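Local structure of 2L protein (Yaba-like disease virus, 3IT8) at residues Gly15-Val20 with Leu72-Leu77; Tyr120-Lys125 with Gly157-Gly162; Asp211-Trp216 with Phe250-Lys255. The protein probably binds tumour necrosis factor as a secreted poxvirus decoy, using an MHC class I-like platform followed by an immunoglobulin-like domain. All coordinates share one frame; numbering follows the deposited sequence.

The three contacts follow one another along the chain, each closing before the next opens. Contacts 1 and 2 both belong to the MHC-related N-terminal part, where helices 61-82 and 148-174 pack on one antiparallel sheet; contact 1 uses the first helix and contact 2 the second, and their centres lie about 24 Å apart with nearest atoms about 11 Å apart. Contact 3 lies in the Ig-like range, across the chain's centre from both, with its centre about 32 Å from that of contact 1 and about 24 Å from that of contact 2. Together they sample a contact of each platform helix with a strand or the loop beside it and a buried contact between the two sheets of the Ig-like part, while contact 2 also reaches another protein.

Contact 1 (Gly15-Val20 with Leu72-Leu77); sequences GLYDGV and LMKETL
This is a van der Waals contact of a tyrosine ring with a helix, where the loop before strand 18-25 meets helix 61-82 in the MHC-like platform: Tyr17 lies against Lys74 and Leu77, about one turn apart on that helix. The CA atoms of Tyr17 and Lys74 stand 7.0 Å apart, and one aromatic side chain bridges the gap. Its CG is turned beside the backbone N and anti to the carbonyl carbon (chi1 -70°), which swings the ring towards the helix. Lys74 comes over one face: its CG sits 4.0 Å from Tyr17 CG, displaced towards the rim, and the chain runs on fully extended across the tyrosine at about a right angle, bringing Lys74 CE to 3.9 Å from Tyr17 CD1. The methylenes do the touching, while NZ travels past the ring. Leu77 arrives differently, at the ring's edge and in its plane, with CD2 3.8 Å from both Tyr17 CD2 and Tyr17 CE2. One face and part of the edge are thus met by two neighbours, which probably restricts the ring's rotation. The Tyr17 backbone is tied in as well, its O accepting a hydrogen bond from Tyr70 OH of the same helix. Beyond the ring, Leu77 continues onto Val9 of strand 2-10, and Met73 drops onto Tyr7 and Val9 of that strand and Leu91 and Leu93 of strand 90-100. Strand 18-25 itself pairs with strands 2-10 and 28-36 on its two sides, through Asp18 with Thr10 and Gly19 with Tyr35.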
loop_
_atom_site.group_PDB
_atom_site.type_symbol
_atom_site.label_atom_id
_atom_site.label_comp_id
_atom_site.label_asym_id
_atom_site.label_seq_id
_atom_site.Cartn_x
_atom_site.Cartn_y
_atom_site.Cartn_z
ATOM N N GLY D 15 -23.685 -26.937 -52.551
ATOM C CA GLY D 15 -22.723 -25.966 -53.033
ATOM C C GLY D 15 -21.809 -25.250 -52.116
ATOM O O GLY D 15 -20.953 -25.818 -51.438
ATOM N N LEU D 16 -22.032 -23.950 -52.133
ATOM C CA LEU D 16 -21.270 -23.006 -51.362
ATOM C C LEU D 16 -21.591 -23.071 -49.874
ATOM O O LEU D 16 -22.535 -23.736 -49.446
ATOM C CB LEU D 16 -21.551 -21.607 -51.908
ATOM C CG LEU D 16 -21.823 -21.585 -53.420
ATOM C CD1 LEU D 16 -22.198 -20.181 -53.847
ATOM C CD2 LEU D 16 -20.599 -22.080 -54.187
ATOM N N TYR D 17 -20.776 -22.371 -49.097
ATOM C CA TYR D 17 -20.934 -22.305 -47.662
ATOM C C TYR D 17 -21.364 -20.891 -47.353
ATOM O O TYR D 17 -20.661 -19.932 -47.682
ATOM C CB TYR D 17 -19.609 -22.577 -46.962
ATOM C CG TYR D 17 -19.123 -23.993 -47.053
ATOM C CD1 TYR D 17 -18.530 -24.481 -48.213
ATOM C CD2 TYR D 17 -19.261 -24.852 -45.970
ATOM C CE1 TYR D 17 -18.089 -25.795 -48.285
ATOM C CE2 TYR D 17 -18.826 -26.164 -46.030
ATOM C CZ TYR D 17 -18.243 -26.631 -47.188
ATOM O OH TYR D 17 -17.833 -27.937 -47.254
ATOM N N ASP D 18 -22.524 -20.751 -46.728
ATOM C CA ASP D 18 -23.001 -19.423 -46.362
ATOM C C ASP D 18 -22.454 -18.994 -45.020
ATOM O O ASP D 18 -22.122 -19.823 -44.187
ATOM C CB ASP D 18 -24.520 -19.366 -46.315
ATOM C CG ASP D 18 -25.117 -18.924 -47.629
ATOM O OD1 ASP D 18 -24.514 -18.040 -48.282
ATOM O OD2 ASP D 18 -26.189 -19.448 -48.000
ATOM N N GLY D 19 -22.355 -17.688 -44.813
ATOM C CA GLY D 19 -21.835 -17.194 -43.557
ATOM C C GLY D 19 -22.611 -15.992 -43.052
ATOM O O GLY D 19 -22.951 -15.083 -43.799
ATOM N N VAL D 20 -22.915 -15.997 -41.768
ATOM C CA VAL D 20 -23.618 -14.885 -41.152
ATOM C C VAL D 20 -23.031 -14.620 -39.796
ATOM O O VAL D 20 -22.425 -15.495 -39.162
ATOM C CB VAL D 20 -25.113 -15.150 -40.916
ATOM C CG1 VAL D 20 -25.889 -14.866 -42.171
ATOM C CG2 VAL D 20 -25.318 -16.581 -40.456
ATOM N N LEU D 72 -11.847 -19.296 -41.719
ATOM C CA LEU D 72 -11.334 -20.318 -40.832
ATOM C C LEU D 72 -12.414 -21.290 -40.414
ATOM O O LEU D 72 -12.135 -22.451 -40.169
ATOM C CB LEU D 72 -10.697 -19.675 -39.600
ATOM C CG LEU D 72 -10.103 -20.670 -38.609
ATOM C CD1 LEU D 72 -9.130 -21.616 -39.300
ATOM C CD2 LEU D 72 -9.427 -19.896 -37.507
ATOM N N MET D 73 -13.651 -20.825 -40.317
ATOM C CA MET D 73 -14.748 -21.708 -39.931
ATOM C C MET D 73 -15.133 -22.578 -41.111
ATOM O O MET D 73 -15.506 -23.732 -40.959
ATOM C CB MET D 73 -15.946 -20.899 -39.474
ATOM C CG MET D 73 -15.687 -20.183 -38.189
ATOM S SD MET D 73 -17.142 -19.410 -37.541
ATOM C CE MET D 73 -18.146 -20.870 -37.251
ATOM N N LYS D 74 -15.046 -22.015 -42.303
ATOM C CA LYS D 74 -15.349 -22.767 -43.500
ATOM C C LYS D 74 -14.336 -23.925 -43.540
ATOM O O LYS D 74 -14.699 -25.065 -43.784
ATOM C CB LYS D 74 -15.182 -21.872 -44.725
ATOM C CG LYS D 74 -15.500 -22.557 -46.022
ATOM C CD LYS D 74 -15.129 -21.687 -47.184
ATOM C CE LYS D 74 -15.179 -22.460 -48.487
ATOM N NZ LYS D 74 -14.791 -21.589 -49.647
ATOM N N GLU D 75 -13.063 -23.621 -43.291
ATOM C CA GLU D 75 -12.015 -24.640 -43.299
ATOM C C GLU D 75 -12.348 -25.720 -42.274
ATOM O O GLU D 75 -12.277 -26.904 -42.565
ATOM C CB GLU D 75 -10.655 -24.021 -42.957
ATOM C CG GLU D 75 -9.498 -25.001 -43.059
ATOM C CD GLU D 75 -8.229 -24.494 -42.395
ATOM O OE1 GLU D 75 -7.797 -23.363 -42.704
ATOM O OE2 GLU D 75 -7.659 -25.235 -41.564
ATOM N N THR D 76 -12.724 -25.299 -41.072
ATOM C CA THR D 76 -13.049 -26.217 -39.997
ATOM C C THR D 76 -14.242 -27.091 -40.321
ATOM O O THR D 76 -14.263 -28.272 -40.000
ATOM C CB THR D 76 -13.350 -25.471 -38.705
ATOM O OG1 THR D 76 -12.216 -24.672 -38.353
ATOM C CG2 THR D 76 -13.662 -26.465 -37.578
ATOM N N LEU D 77 -15.249 -26.512 -40.949
ATOM C CA LEU D 77 -16.419 -27.286 -41.293
ATOM C C LEU D 77 -16.070 -28.367 -42.322
ATOM O O LEU D 77 -16.543 -29.497 -42.220
ATOM C CB LEU D 77 -17.508 -26.365 -41.827
ATOM C CG LEU D 77 -18.839 -27.030 -42.190
ATOM C CD1 LEU D 77 -19.253 -28.046 -41.118
ATOM C CD2 LEU D 77 -19.906 -25.949 -42.358
#

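Contact 2 (Tyr120-Lys125 with Gly157-Gly162); sequences YHTGDK and GFEYMG
Tyr120 and Thr122 meet Glu159 and Tyr160 where strand 115-121 and the turn after it meet helix 148-174, the second of the two helices that lie on the sheet of this MHC-like platform. Glu159 reaches across to the strand. Its CG is anti to the backbone N (chi1 -158°) and the chain stays extended beyond it, a shape that brings the carboxylate to Tyr120. There OE1 comes in at the edge of the Tyr120 ring, near its plane, 3.5 Å from Tyr120 CD2, while the carboxylate plane is turned 74° against the ring. Glu159 OE2 ends 3.2 Å from the carbonyl Tyr120 O; both are acceptors, and the pair does not form a hydrogen bond. With chi1 at -178°, the Tyr120 ring lies against the helix, touching Trp148, Lys152 and Leu155 of it, and packs edge-to-face with Phe127. Further along, Thr122 and Tyr160 have the closest CA atoms of the two segments, 6.1 Å apart. The threonine crosses the tyrosine at about a right angle, and its methyl CG2 lies in the ring plane at the edge, nearest to Tyr160 CD1 and 3.9 Å from CE1 of the same ring; Thr122 OG1 faces the Tyr160 backbone instead. The far end of Tyr160 belongs to an interface: OH makes a weak hydrogen bond to a basic side chain of another protein in the assembly, and Lys125 NZ bonds a polar side chain of it. The helix carrying Tyr160 widens here into a pi-type turn, where Gly157 O accepts from Met161 N at 3.0 Å and from Gly162 N at 3.2 Å.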
loop_
_atom_site.group_PDB
_atom_site.type_symbol
_atom_site.label_atom_id
_atom_site.label_comp_id
_atom_site.label_asym_id
_atom_site.label_seq_id
_atom_site.Cartn_x
_atom_site.Cartn_y
_atom_site.Cartn_z
ATOM N N TYR D 120 -13.897 -22.880 -25.198
ATOM C CA TYR D 120 -12.562 -22.304 -25.081
ATOM C C TYR D 120 -12.297 -21.805 -23.677
ATOM O O TYR D 120 -13.039 -20.970 -23.167
ATOM C CB TYR D 120 -12.392 -21.139 -26.048
ATOM C CG TYR D 120 -11.013 -20.527 -26.025
ATOM C CD1 TYR D 120 -9.954 -21.118 -26.718
ATOM C CD2 TYR D 120 -10.742 -19.385 -25.265
ATOM C CE1 TYR D 120 -8.655 -20.589 -26.644
ATOM C CE2 TYR D 120 -9.451 -18.856 -25.191
ATOM C CZ TYR D 120 -8.422 -19.466 -25.880
ATOM O OH TYR D 120 -7.152 -18.968 -25.808
ATOM N N HIS D 121 -11.236 -22.307 -23.052
ATOM C CA HIS D 121 -10.897 -21.887 -21.697
ATOM C C HIS D 121 -9.764 -20.885 -21.659
ATOM O O HIS D 121 -8.652 -21.142 -22.117
ATOM C CB HIS D 121 -10.567 -23.098 -20.819
ATOM C CG HIS D 121 -11.775 -23.883 -20.412
ATOM N ND1 HIS D 121 -12.818 -23.323 -19.705
ATOM C CD2 HIS D 121 -12.123 -25.173 -20.635
ATOM C CE1 HIS D 121 -13.756 -24.233 -19.511
ATOM N NE2 HIS D 121 -13.359 -25.364 -20.066
ATOM N N THR D 122 -10.083 -19.721 -21.113
ATOM C CA THR D 122 -9.148 -18.619 -20.977
ATOM C C THR D 122 -7.896 -19.015 -20.207
ATOM O O THR D 122 -6.798 -18.552 -20.511
ATOM C CB THR D 122 -9.845 -17.446 -20.275
ATOM O OG1 THR D 122 -10.310 -16.524 -21.263
ATOM C CG2 THR D 122 -8.920 -16.755 -19.298
ATOM N N GLY D 123 -8.065 -19.869 -19.204
ATOM C CA GLY D 123 -6.932 -20.306 -18.409
ATOM C C GLY D 123 -5.950 -21.179 -19.170
ATOM O O GLY D 123 -4.796 -20.804 -19.369
ATOM N N ASP D 124 -6.410 -22.348 -19.602
ATOM C CA ASP D 124 -5.574 -23.288 -20.342
ATOM C C ASP D 124 -5.179 -22.801 -21.740
ATOM O O ASP D 124 -4.238 -23.328 -22.333
ATOM C CB ASP D 124 -6.310 -24.618 -20.473
ATOM C CG ASP D 124 -6.868 -25.096 -19.157
ATOM O OD1 ASP D 124 -6.063 -25.444 -18.267
ATOM O OD2 ASP D 124 -8.110 -25.111 -19.010
ATOM N N LYS D 125 -5.900 -21.811 -22.269
ATOM C CA LYS D 125 -5.627 -21.287 -23.608
ATOM C C LYS D 125 -5.751 -22.397 -24.663
ATOM O O LYS D 125 -4.875 -22.589 -25.502
ATOM C CB LYS D 125 -4.232 -20.657 -23.655
ATOM C CG LYS D 125 -4.103 -19.406 -22.812
ATOM C CD LYS D 125 -2.648 -19.017 -22.639
ATOM C CE LYS D 125 -2.493 -17.710 -21.864
ATOM N NZ LYS D 125 -2.812 -16.491 -22.680
ATOM N N GLY D 157 -8.869 -13.333 -26.447
ATOM C CA GLY D 157 -8.827 -11.975 -25.952
ATOM C C GLY D 157 -10.187 -11.406 -25.596
ATOM O O GLY D 157 -10.376 -10.828 -24.514
ATOM N N PHE D 158 -11.137 -11.574 -26.512
ATOM C CA PHE D 158 -12.485 -11.070 -26.335
ATOM C C PHE D 158 -13.090 -11.679 -25.083
ATOM O O PHE D 158 -13.710 -10.979 -24.264
ATOM C CB PHE D 158 -13.330 -11.446 -27.542
ATOM C CG PHE D 158 -14.661 -10.758 -27.589
ATOM C CD1 PHE D 158 -14.742 -9.372 -27.665
ATOM C CD2 PHE D 158 -15.838 -11.498 -27.583
ATOM C CE1 PHE D 158 -15.980 -8.733 -27.737
ATOM C CE2 PHE D 158 -17.077 -10.871 -27.654
ATOM C CZ PHE D 158 -17.152 -9.484 -27.732
ATOM N N GLU D 159 -12.890 -12.987 -24.934
ATOM C CA GLU D 159 -13.436 -13.711 -23.802
ATOM C C GLU D 159 -12.716 -13.359 -22.509
ATOM O O GLU D 159 -13.314 -13.323 -21.443
ATOM C CB GLU D 159 -13.351 -15.214 -24.044
ATOM C CG GLU D 159 -14.335 -16.008 -23.213
ATOM C CD GLU D 159 -14.142 -17.499 -23.341
ATOM O OE1 GLU D 159 -13.872 -17.981 -24.460
ATOM O OE2 GLU D 159 -14.275 -18.194 -22.321
ATOM N N TYR D 160 -11.429 -13.080 -22.604
ATOM C CA TYR D 160 -10.670 -12.754 -21.415
ATOM C C TYR D 160 -11.019 -11.398 -20.821
ATOM O O TYR D 160 -11.007 -11.229 -19.606
ATOM C CB TYR D 160 -9.182 -12.776 -21.713
ATOM C CG TYR D 160 -8.349 -12.521 -20.481
ATOM C CD1 TYR D 160 -8.200 -13.507 -19.502
ATOM C CD2 TYR D 160 -7.730 -11.284 -20.272
ATOM C CE1 TYR D 160 -7.457 -13.276 -18.344
ATOM C CE2 TYR D 160 -6.986 -11.040 -19.112
ATOM C CZ TYR D 160 -6.858 -12.044 -18.150
ATOM O OH TYR D 160 -6.167 -11.799 -16.979
ATOM N N MET D 161 -11.313 -10.413 -21.659
ATOM C CA MET D 161 -11.614 -9.096 -21.126
ATOM C C MET D 161 -12.310 -8.172 -22.116
ATOM O O MET D 161 -13.152 -7.356 -21.733
ATOM C CB MET D 161 -10.326 -8.441 -20.648
ATOM C CG MET D 161 -10.538 -7.102 -20.009
ATOM S SD MET D 161 -8.981 -6.326 -19.523
ATOM C CE MET D 161 -8.346 -7.548 -18.464
ATOM N N GLY D 162 -11.952 -8.303 -23.389
ATOM C CA GLY D 162 -12.541 -7.463 -24.410
ATOM C C GLY D 162 -14.043 -7.289 -24.318
ATOM O O GLY D 162 -14.557 -6.167 -24.289
#

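Contact 3 (Asp211-Trp216 with Phe250-Lys255); sequences DVITKW and FPWNIK
The extended backbone of Val212-Thr214, entering strand 213-218, faces Trp252 in the loop just before strand 254-255, and the CA atoms of Ile213 and Trp252 are 8.4 Å apart, too far for strand pairing. The space between is taken by the Trp252 indole. With chi1 at -75°, Trp252 CG stands opposite its own carbonyl carbon, and the indole spreads across three residues of the facing segment. The pyrrole end lies beneath the carbonyl Val212 O, which stands 3.8 Å above one ring face near the rim; because that oxygen is above the plane, the N-H of Trp252, which lies in the plane, does not aim at it. Phe250 CD2 lies against the opposite face, leaving the indole sandwiched between Phe250 of its own loop and the Val212 carbonyl. The benzo end does the rest. Trp252 CZ2 touches Ile213 CG2 at 4.1 Å, and Thr214 CG2 approaches Trp252 CZ3 at 3.5 Å, while Trp252 CH2 lies obliquely against the backbone N of Thr214. Beyond the tryptophan the chain bends in an inverse gamma turn centred on Asn253, closed by Ile254 N to Trp252 O at 2.7 Å, before joining strand 263-271 through Asn253 and Lys255. On the other side, Ile213 and Lys215 pair with Phe284 and Val282 of strand 279-284. The indole thus sits at the margin between the two sheets, joining the loop before strand 254-255 to strand 213-218. Further along the same strand Trp216 lies on both Cys202 and Cys281, the disulfide joining those sheets, a tryptophan-on-disulfide core characteristic of the immunoglobulin sandwich.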
loop_
_atom_site.group_PDB
_atom_site.type_symbol
_atom_site.label_atom_id
_atom_site.label_comp_id
_atom_site.label_asym_id
_atom_site.label_seq_id
_atom_site.Cartn_x
_atom_site.Cartn_y
_atom_site.Cartn_z
ATOM N N ASP D 211 -32.138 -11.780 -19.676
ATOM C CA ASP D 211 -31.197 -12.656 -18.991
ATOM C C ASP D 211 -31.586 -12.805 -17.524
ATOM O O ASP D 211 -31.728 -11.821 -16.788
ATOM C CB ASP D 211 -29.757 -12.122 -19.110
ATOM C CG ASP D 211 -29.636 -10.628 -18.789
ATOM O OD1 ASP D 211 -30.317 -9.807 -19.447
ATOM O OD2 ASP D 211 -28.840 -10.273 -17.888
ATOM N N VAL D 212 -31.778 -14.048 -17.106
ATOM C CA VAL D 212 -32.135 -14.340 -15.730
ATOM C C VAL D 212 -31.451 -15.621 -15.363
ATOM O O VAL D 212 -31.339 -16.530 -16.178
ATOM C CB VAL D 212 -33.657 -14.528 -15.543
ATOM C CG1 VAL D 212 -33.936 -15.288 -14.269
ATOM C CG2 VAL D 212 -34.324 -13.184 -15.453
ATOM N N ILE D 213 -30.960 -15.679 -14.139
ATOM C CA ILE D 213 -30.316 -16.880 -13.668
ATOM C C ILE D 213 -30.888 -17.205 -12.317
ATOM O O ILE D 213 -31.201 -16.322 -11.518
ATOM C CB ILE D 213 -28.794 -16.734 -13.591
ATOM C CG1 ILE D 213 -28.231 -16.597 -15.007
ATOM C CG2 ILE D 213 -28.196 -17.955 -12.920
ATOM C CD1 ILE D 213 -26.740 -16.429 -15.072
ATOM N N THR D 214 -31.012 -18.495 -12.072
ATOM C CA THR D 214 -31.602 -18.981 -10.858
ATOM C C THR D 214 -30.690 -19.975 -10.151
ATOM O O THR D 214 -30.075 -20.843 -10.790
ATOM C CB THR D 214 -32.947 -19.636 -11.208
ATOM O OG1 THR D 214 -33.909 -19.283 -10.229
ATOM C CG2 THR D 214 -32.827 -21.141 -11.260
ATOM N N LYS D 215 -30.603 -19.832 -8.829
ATOM C CA LYS D 215 -29.800 -20.730 -7.995
ATOM C C LYS D 215 -30.642 -21.332 -6.881
ATOM O O LYS D 215 -31.350 -20.622 -6.168
ATOM C CB LYS D 215 -28.609 -19.994 -7.361
ATOM C CG LYS D 215 -27.511 -19.644 -8.323
ATOM C CD LYS D 215 -26.274 -19.145 -7.619
ATOM C CE LYS D 215 -25.138 -19.005 -8.623
ATOM N NZ LYS D 215 -23.801 -18.840 -7.974
ATOM N N TRP D 216 -30.567 -22.649 -6.749
ATOM C CA TRP D 216 -31.287 -23.350 -5.691
ATOM C C TRP D 216 -30.311 -23.689 -4.570
ATOM O O TRP D 216 -29.358 -24.447 -4.767
ATOM C CB TRP D 216 -31.943 -24.627 -6.222
ATOM C CG TRP D 216 -33.071 -24.342 -7.141
ATOM C CD1 TRP D 216 -33.004 -24.193 -8.488
ATOM C CD2 TRP D 216 -34.437 -24.103 -6.774
ATOM N NE1 TRP D 216 -34.243 -23.877 -8.993
ATOM C CE2 TRP D 216 -35.142 -23.814 -7.961
ATOM C CE3 TRP D 216 -35.133 -24.103 -5.559
ATOM C CZ2 TRP D 216 -36.517 -23.529 -7.971
ATOM C CZ3 TRP D 216 -36.499 -23.817 -5.569
ATOM C CH2 TRP D 216 -37.175 -23.535 -6.768
ATOM N N PHE D 250 -27.590 -22.603 -22.402
ATOM C CA PHE D 250 -28.195 -23.169 -21.206
ATOM C C PHE D 250 -29.719 -23.136 -21.307
ATOM O O PHE D 250 -30.308 -22.091 -21.598
ATOM C CB PHE D 250 -27.750 -22.402 -19.971
ATOM C CG PHE D 250 -27.891 -23.185 -18.715
ATOM C CD1 PHE D 250 -26.990 -24.200 -18.413
ATOM C CD2 PHE D 250 -28.960 -22.965 -17.861
ATOM C CE1 PHE D 250 -27.155 -24.988 -17.277
ATOM C CE2 PHE D 250 -29.133 -23.749 -16.721
ATOM C CZ PHE D 250 -28.225 -24.763 -16.433
ATOM N N PRO D 251 -30.378 -24.280 -21.052
ATOM C CA PRO D 251 -31.836 -24.453 -21.102
ATOM C C PRO D 251 -32.594 -23.720 -20.003
ATOM O O PRO D 251 -32.639 -24.180 -18.864
ATOM C CB PRO D 251 -32.022 -25.962 -20.959
ATOM C CG PRO D 251 -30.683 -26.529 -21.276
ATOM C CD PRO D 251 -29.731 -25.544 -20.680
ATOM N N TRP D 252 -33.179 -22.577 -20.332
ATOM C CA TRP D 252 -33.967 -21.832 -19.362
ATOM C C TRP D 252 -35.360 -21.777 -19.968
ATOM O O TRP D 252 -35.515 -21.429 -21.136
ATOM C CB TRP D 252 -33.430 -20.404 -19.170
ATOM C CG TRP D 252 -32.170 -20.288 -18.355
ATOM C CD1 TRP D 252 -30.982 -19.782 -18.772
ATOM C CD2 TRP D 252 -31.988 -20.651 -16.978
ATOM N NE1 TRP D 252 -30.069 -19.801 -17.752
ATOM C CE2 TRP D 252 -30.658 -20.330 -16.637
ATOM C CE3 TRP D 252 -32.818 -21.219 -16.002
ATOM C CZ2 TRP D 252 -30.131 -20.555 -15.357
ATOM C CZ3 TRP D 252 -32.291 -21.446 -14.723
ATOM C CH2 TRP D 252 -30.961 -21.113 -14.417
ATOM N N ASN D 253 -36.374 -22.125 -19.188
ATOM C CA ASN D 253 -37.728 -22.093 -19.706
ATOM C C ASN D 253 -38.234 -20.651 -19.729
ATOM O O ASN D 253 -39.025 -20.229 -18.874
ATOM C CB ASN D 253 -38.628 -22.968 -18.848
ATOM C CG ASN D 253 -39.850 -23.427 -19.588
ATOM O OD1 ASN D 253 -40.750 -22.642 -19.885
ATOM N ND2 ASN D 253 -39.889 -24.706 -19.905
ATOM N N ILE D 254 -37.746 -19.893 -20.708
ATOM C CA ILE D 254 -38.139 -18.497 -20.870
ATOM C C ILE D 254 -38.971 -18.339 -22.135
ATOM O O ILE D 254 -38.692 -18.967 -23.148
ATOM C CB ILE D 254 -36.909 -17.571 -20.983
ATOM C CG1 ILE D 254 -35.998 -17.790 -19.786
ATOM C CG2 ILE D 254 -37.338 -16.108 -21.004
ATOM C CD1 ILE D 254 -34.816 -16.844 -19.741
ATOM N N LYS D 255 -40.000 -17.508 -22.066
ATOM C CA LYS D 255 -40.853 -17.244 -23.212
ATOM C C LYS D 255 -41.153 -15.764 -23.134
ATOM O O LYS D 255 -41.310 -15.219 -22.039
ATOM C CB LYS D 255 -42.162 -18.027 -23.116
ATOM C CG LYS D 255 -42.003 -19.532 -23.144
ATOM C CD LYS D 255 -43.360 -20.215 -23.285
ATOM C CE LYS D 255 -43.243 -21.731 -23.195
ATOM N NZ LYS D 255 -42.798 -22.173 -21.843
#